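PDB 7NKG: methyl-coenzyme M reductase gamma subunit from Methermicoccus shengliensis DSM 18856, which forms part of the factor 430-dependent enzyme that probably catalyses the final, methane-forming step of methanogenesis from methyl-coenzyme M. Local coordinates for residues Pro96-His110 with Val133-Cys145. Residues are numbered along the deposited sequence; the frame is centred on the assembly and turned at random. Where two conformers were deposited one is given.
Sequences PATPYWRSYYAAINH and VYGKMSIETEMTC
Met143 lays its methyl over the Tyr105 ring, CE standing 3.5 Å from the centroid and 7° off the normal, with SD over the same face: a Met-aromatic contact. The bend at chi3 (-71°) folds that methyl back onto the ring. CE1 of Tyr134 meets the Tyr105 ring at its edge, 3.9 Å from Tyr105 CE2. Tyr134 also turns its own edge to the face of His110, a T-shaped pair with planes at 86°. The hydroxyl of Tyr105 and NE2 of His110 share a 2.8 Å hydrogen bond that ties the two rings together. Replacing Tyr105 by an alanine is likely to leave the Met143 methyl without its aromatic face and His110 NE2 without its hydroxyl partner.

Arg102, extended from CG to NE, donates NH2 to Thr144 OG1 at 3.0 Å, in the guanidinium plane; its NH1 bonds weakly to Ser138 O. A water joins NH1 to Tyr134 OH, and Asp90 completes the arginine's setting through a salt bridge.

The chemistry implies a buried junction: the rings of Tyr105, His110 and Tyr134 join the end of helix 99-109 to helix 128-140, while Met143 and Thr144 of the following turn close on Tyr105 and on an arginine that also reaches Ser138 and whose buried charge is probably balanced by Asp90.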
loop_
_atom_site.group_PDB
_atom_site.type_symbol
_atom_site.label_atom_id
_atom_site.label_comp_id
_atom_site.label_asym_id
_atom_site.label_seq_id
_atom_site.Cartn_x
_atom_site.Cartn_y
_atom_site.Cartn_z
ATOM N N PRO C 96 45.338 18.284 -6.158
ATOM C CA PRO C 96 45.950 17.035 -6.646
ATOM C C PRO C 96 44.991 15.839 -6.620
ATOM O O PRO C 96 44.924 15.045 -7.569
ATOM C CB PRO C 96 47.139 16.825 -5.724
ATOM C CG PRO C 96 47.452 18.165 -5.213
ATOM C CD PRO C 96 46.155 18.906 -5.099
ATOM N N ALA C 97 44.183 15.764 -5.547
ATOM C CA ALA C 97 43.274 14.656 -5.369
ATOM C C ALA C 97 41.928 14.841 -6.008
ATOM O O ALA C 97 41.409 15.958 -6.083
ATOM C CB ALA C 97 43.064 14.409 -3.887
ATOM N N THR C 98 41.342 13.719 -6.433
ATOM C CA THR C 98 39.955 13.658 -6.849
ATOM C C THR C 98 39.300 12.599 -5.945
ATOM O O THR C 98 39.965 11.642 -5.533
ATOM C CB THR C 98 39.773 13.285 -8.320
ATOM O OG1 THR C 98 40.582 12.150 -8.651
ATOM C CG2 THR C 98 40.065 14.456 -9.257
ATOM N N PRO C 99 38.011 12.743 -5.619
ATOM C CA PRO C 99 37.381 11.786 -4.700
ATOM C C PRO C 99 37.570 10.307 -5.068
ATOM O O PRO C 99 37.999 9.536 -4.201
ATOM C CB PRO C 99 35.914 12.222 -4.734
ATOM C CG PRO C 99 35.990 13.687 -4.930
ATOM C CD PRO C 99 37.072 13.828 -5.969
ATOM N N TYR C 100 37.309 9.894 -6.343
ATOM C CA TYR C 100 37.462 8.469 -6.675
ATOM C C TYR C 100 38.904 7.996 -6.478
ATOM O O TYR C 100 39.105 6.895 -5.964
ATOM C CB TYR C 100 36.981 8.110 -8.100
ATOM C CG TYR C 100 35.474 7.930 -8.175
ATOM C CD1 TYR C 100 34.849 6.855 -7.554
ATOM C CD2 TYR C 100 34.672 8.900 -8.745
ATOM C CE1 TYR C 100 33.458 6.743 -7.525
ATOM C CE2 TYR C 100 33.288 8.799 -8.727
ATOM C CZ TYR C 100 32.680 7.733 -8.094
ATOM O OH TYR C 100 31.298 7.729 -8.035
ATOM N N TRP C 101 39.885 8.841 -6.793
ATOM C CA TRP C 101 41.291 8.429 -6.690
ATOM C C TRP C 101 41.796 8.402 -5.227
ATOM O O TRP C 101 42.681 7.584 -4.933
ATOM C CB TRP C 101 42.181 9.227 -7.654
ATOM C CG TRP C 101 42.289 8.484 -8.961
ATOM C CD1 TRP C 101 43.230 7.543 -9.269
ATOM C CD2 TRP C 101 41.258 8.360 -9.963
ATOM N NE1 TRP C 101 42.879 6.873 -10.418
ATOM C CE2 TRP C 101 41.686 7.378 -10.884
ATOM C CE3 TRP C 101 40.045 9.027 -10.203
ATOM C CZ2 TRP C 101 40.933 7.027 -12.009
ATOM C CZ3 TRP C 101 39.313 8.698 -11.331
ATOM C CH2 TRP C 101 39.761 7.716 -12.227
ATOM N N ARG C 102 41.195 9.172 -4.292
ATOM C CA ARG C 102 41.542 9.000 -2.864
ATOM C C ARG C 102 40.989 7.604 -2.436
ATOM O O ARG C 102 41.666 6.877 -1.728
ATOM C CB ARG C 102 40.917 10.071 -1.966
ATOM C CG ARG C 102 41.595 11.427 -2.016
ATOM C CD ARG C 102 41.203 12.243 -0.794
ATOM N NE ARG C 102 41.707 13.625 -0.803
ATOM C CZ ARG C 102 42.870 14.043 -0.294
ATOM N NH1 ARG C 102 43.726 13.173 0.253
ATOM N NH2 ARG C 102 43.199 15.331 -0.346
ATOM N N SER C 103 39.772 7.230 -2.903
ATOM C CA SER C 103 39.206 5.928 -2.576
ATOM C C SER C 103 40.022 4.787 -3.203
ATOM O O SER C 103 40.246 3.789 -2.529
ATOM C CB SER C 103 37.745 5.843 -3.005
ATOM O OG SER C 103 36.951 6.715 -2.220
ATOM N N TYR C 104 40.501 4.940 -4.458
ATOM C CA TYR C 104 41.326 3.884 -5.080
ATOM C C TYR C 104 42.652 3.760 -4.343
ATOM O O TYR C 104 43.121 2.637 -4.091
ATOM C CB TYR C 104 41.607 4.172 -6.566
ATOM C CG TYR C 104 40.379 4.318 -7.441
ATOM C CD1 TYR C 104 39.217 3.603 -7.176
ATOM C CD2 TYR C 104 40.356 5.221 -8.493
ATOM C CE1 TYR C 104 38.083 3.749 -7.964
ATOM C CE2 TYR C 104 39.212 5.412 -9.259
ATOM C CZ TYR C 104 38.073 4.674 -8.995
ATOM O OH TYR C 104 36.945 4.868 -9.767
ATOM N N TYR C 105 43.250 4.903 -3.935
ATOM C CA TYR C 105 44.485 4.867 -3.144
ATOM C C TYR C 105 44.272 4.032 -1.855
ATOM O O TYR C 105 45.093 3.183 -1.538
ATOM C CB TYR C 105 44.952 6.295 -2.773
ATOM C CG TYR C 105 45.998 6.280 -1.678
ATOM C CD1 TYR C 105 47.294 5.859 -1.939
ATOM C CD2 TYR C 105 45.645 6.494 -0.351
ATOM C CE1 TYR C 105 48.233 5.738 -0.922
ATOM C CE2 TYR C 105 46.564 6.342 0.675
ATOM C CZ TYR C 105 47.851 5.938 0.389
ATOM O OH TYR C 105 48.768 5.792 1.404
ATOM N N ALA C 106 43.168 4.287 -1.143
ATOM C CA ALA C 106 42.886 3.587 0.100
ATOM C C ALA C 106 42.608 2.105 -0.151
ATOM O O ALA C 106 43.179 1.257 0.536
ATOM C CB ALA C 106 41.699 4.239 0.805
ATOM N N ALA C 107 41.783 1.783 -1.161
ATOM C CA ALA C 107 41.420 0.398 -1.478
ATOM C C ALA C 107 42.620 -0.443 -1.903
ATOM O O ALA C 107 42.645 -1.646 -1.629
ATOM C CB ALA C 107 40.363 0.384 -2.569
ATOM N N ILE C 108 43.605 0.167 -2.568
ATOM C CA ILE C 108 44.771 -0.575 -3.040
ATOM C C ILE C 108 45.879 -0.684 -2.001
ATOM O O ILE C 108 46.557 -1.721 -1.930
ATOM C CB ILE C 108 45.306 0.044 -4.375
ATOM C CG1 ILE C 108 44.263 -0.102 -5.511
ATOM C CG2 ILE C 108 46.643 -0.614 -4.791
ATOM C CD1 ILE C 108 44.481 0.844 -6.680
ATOM N N ASN C 109 46.131 0.401 -1.261
ATOM C CA ASN C 109 47.293 0.483 -0.382
ATOM C C ASN C 109 47.047 0.302 1.115
ATOM O O ASN C 109 48.033 0.200 1.850
ATOM C CB ASN C 109 47.968 1.815 -0.633
ATOM C CG ASN C 109 48.390 1.912 -2.082
ATOM O OD1 ASN C 109 49.383 1.290 -2.488
ATOM N ND2 ASN C 109 47.617 2.604 -2.900
ATOM N N HIS C 110 45.786 0.272 1.571
ATOM C CA HIS C 110 45.515 0.111 3.000
ATOM C C HIS C 110 44.588 -1.071 3.251
ATOM O O HIS C 110 43.656 -1.295 2.486
ATOM C CB HIS C 110 44.911 1.407 3.560
ATOM C CG HIS C 110 45.904 2.528 3.612
ATOM N ND1 HIS C 110 46.631 2.790 4.753
ATOM C CD2 HIS C 110 46.309 3.376 2.635
ATOM C CE1 HIS C 110 47.440 3.801 4.451
ATOM N NE2 HIS C 110 47.285 4.180 3.184
ATOM N N VAL C 133 47.037 5.957 10.364
ATOM C CA VAL C 133 48.128 5.614 9.442
ATOM C C VAL C 133 47.741 6.097 8.028
ATOM O O VAL C 133 48.559 6.725 7.353
ATOM C CB VAL C 133 48.444 4.103 9.452
ATOM C CG1 VAL C 133 49.408 3.718 8.325
ATOM C CG2 VAL C 133 49.012 3.676 10.801
ATOM N N TYR C 134 46.486 5.845 7.620
ATOM C CA TYR C 134 45.970 6.317 6.343
ATOM C C TYR C 134 45.960 7.864 6.338
ATOM O O TYR C 134 46.414 8.466 5.368
ATOM C CB TYR C 134 44.545 5.750 6.068
ATOM C CG TYR C 134 43.780 6.563 5.047
ATOM C CD1 TYR C 134 44.066 6.457 3.696
ATOM C CD2 TYR C 134 42.869 7.535 5.444
ATOM C CE1 TYR C 134 43.459 7.280 2.764
ATOM C CE2 TYR C 134 42.280 8.386 4.523
ATOM C CZ TYR C 134 42.565 8.247 3.181
ATOM O OH TYR C 134 41.967 9.071 2.258
ATOM N N GLY C 135 45.406 8.476 7.385
ATOM C CA GLY C 135 45.283 9.927 7.511
ATOM C C GLY C 135 46.602 10.651 7.343
ATOM O O GLY C 135 46.673 11.659 6.634
ATOM N N LYS C 136 47.673 10.105 7.932
ATOM C CA LYS C 136 49.016 10.688 7.818
ATOM C C LYS C 136 49.444 10.725 6.340
ATOM O O LYS C 136 49.872 11.763 5.862
ATOM C CB LYS C 136 50.007 9.871 8.658
ATOM C CG LYS C 136 51.378 10.510 8.779
ATOM C CD LYS C 136 52.320 9.616 9.595
ATOM C CE LYS C 136 53.664 10.255 9.849
ATOM N NZ LYS C 136 53.557 11.465 10.718
ATOM N N MET C 137 49.298 9.611 5.614
ATOM C CA MET C 137 49.662 9.577 4.194
ATOM C C MET C 137 48.744 10.489 3.381
ATOM O O MET C 137 49.216 11.149 2.465
ATOM C CB MET C 137 49.610 8.144 3.664
ATOM C CG MET C 137 50.693 7.259 4.254
ATOM S SD MET C 137 50.415 5.526 3.882
ATOM C CE MET C 137 51.618 4.772 4.933
ATOM N N SER C 138 47.444 10.565 3.721
ATOM C CA SER C 138 46.506 11.419 3.000
ATOM C C SER C 138 46.859 12.914 3.096
ATOM O O SER C 138 46.489 13.682 2.200
ATOM C CB SER C 138 45.078 11.194 3.502
ATOM O OG SER C 138 44.796 11.865 4.720
ATOM N N ILE C 139 47.521 13.325 4.188
ATOM C CA ILE C 139 47.846 14.743 4.391
ATOM C C ILE C 139 49.309 15.097 4.085
ATOM O O ILE C 139 49.580 16.223 3.665
ATOM C CB ILE C 139 47.439 15.195 5.832
ATOM C CG1 ILE C 139 47.326 16.741 5.918
ATOM C CG2 ILE C 139 48.416 14.683 6.907
ATOM C CD1 ILE C 139 46.383 17.244 7.056
ATOM N N GLU C 140 50.244 14.173 4.308
ATOM C CA GLU C 140 51.666 14.462 4.090
ATOM C C GLU C 140 52.086 14.378 2.631
ATOM O O GLU C 140 53.085 15.001 2.263
ATOM C CB GLU C 140 52.531 13.500 4.903
ATOM C CG GLU C 140 52.432 13.719 6.404
ATOM C CD GLU C 140 53.496 12.989 7.195
ATOM O OE1 GLU C 140 54.003 11.960 6.693
ATOM O OE2 GLU C 140 53.825 13.445 8.316
ATOM N N THR C 141 51.407 13.540 1.826
ATOM C CA THR C 141 51.807 13.328 0.440
ATOM C C THR C 141 51.231 14.363 -0.535
ATOM O O THR C 141 50.421 15.213 -0.164
ATOM C CB THR C 141 51.455 11.880 0.014
ATOM O OG1 THR C 141 50.028 11.767 -0.052
ATOM C CG2 THR C 141 52.097 10.833 0.899
ATOM N N GLU C 142 51.699 14.291 -1.788
ATOM C CA GLU C 142 51.227 15.130 -2.873
ATOM C C GLU C 142 49.743 14.943 -3.181
ATOM O O GLU C 142 49.219 15.706 -3.979
ATOM C CB GLU C 142 52.055 14.883 -4.129
ATOM C CG GLU C 142 51.917 13.489 -4.710
ATOM C CD GLU C 142 52.647 13.329 -6.023
ATOM O OE1 GLU C 142 52.330 14.081 -6.975
ATOM O OE2 GLU C 142 53.566 12.480 -6.080
ATOM N N MET C 143 49.072 13.932 -2.590
ATOM C CA MET C 143 47.626 13.800 -2.764
ATOM C C MET C 143 46.889 15.006 -2.168
ATOM O O MET C 143 45.719 15.200 -2.477
ATOM C CB MET C 143 47.140 12.491 -2.134
ATOM C CG MET C 143 47.705 11.281 -2.834
ATOM S SD MET C 143 46.937 9.736 -2.301
ATOM C CE MET C 143 47.602 9.563 -0.664
ATOM N N THR C 144 47.552 15.812 -1.317
ATOM C CA THR C 144 46.949 16.998 -0.731
ATOM C C THR C 144 47.748 18.261 -1.042
ATOM O O THR C 144 48.983 18.250 -1.043
ATOM C CB THR C 144 46.835 16.808 0.804
ATOM O OG1 THR C 144 45.807 15.836 1.061
ATOM C CG2 THR C 144 46.530 18.115 1.562
ATOM N N CYS C 145 47.014 19.359 -1.260
ATOM C CA CYS C 145 47.527 20.730 -1.222
ATOM C C CYS C 145 46.728 21.298 -0.052
ATOM O O CYS C 145 45.498 21.245 -0.092
ATOM C CB CYS C 145 47.267 21.546 -2.480
ATOM S SG CYS C 145 47.425 23.339 -2.202
HETATM O O HOH W 1 44.160 17.448 -2.912
HETATM O O HOH W 2 43.971 10.289 0.317
#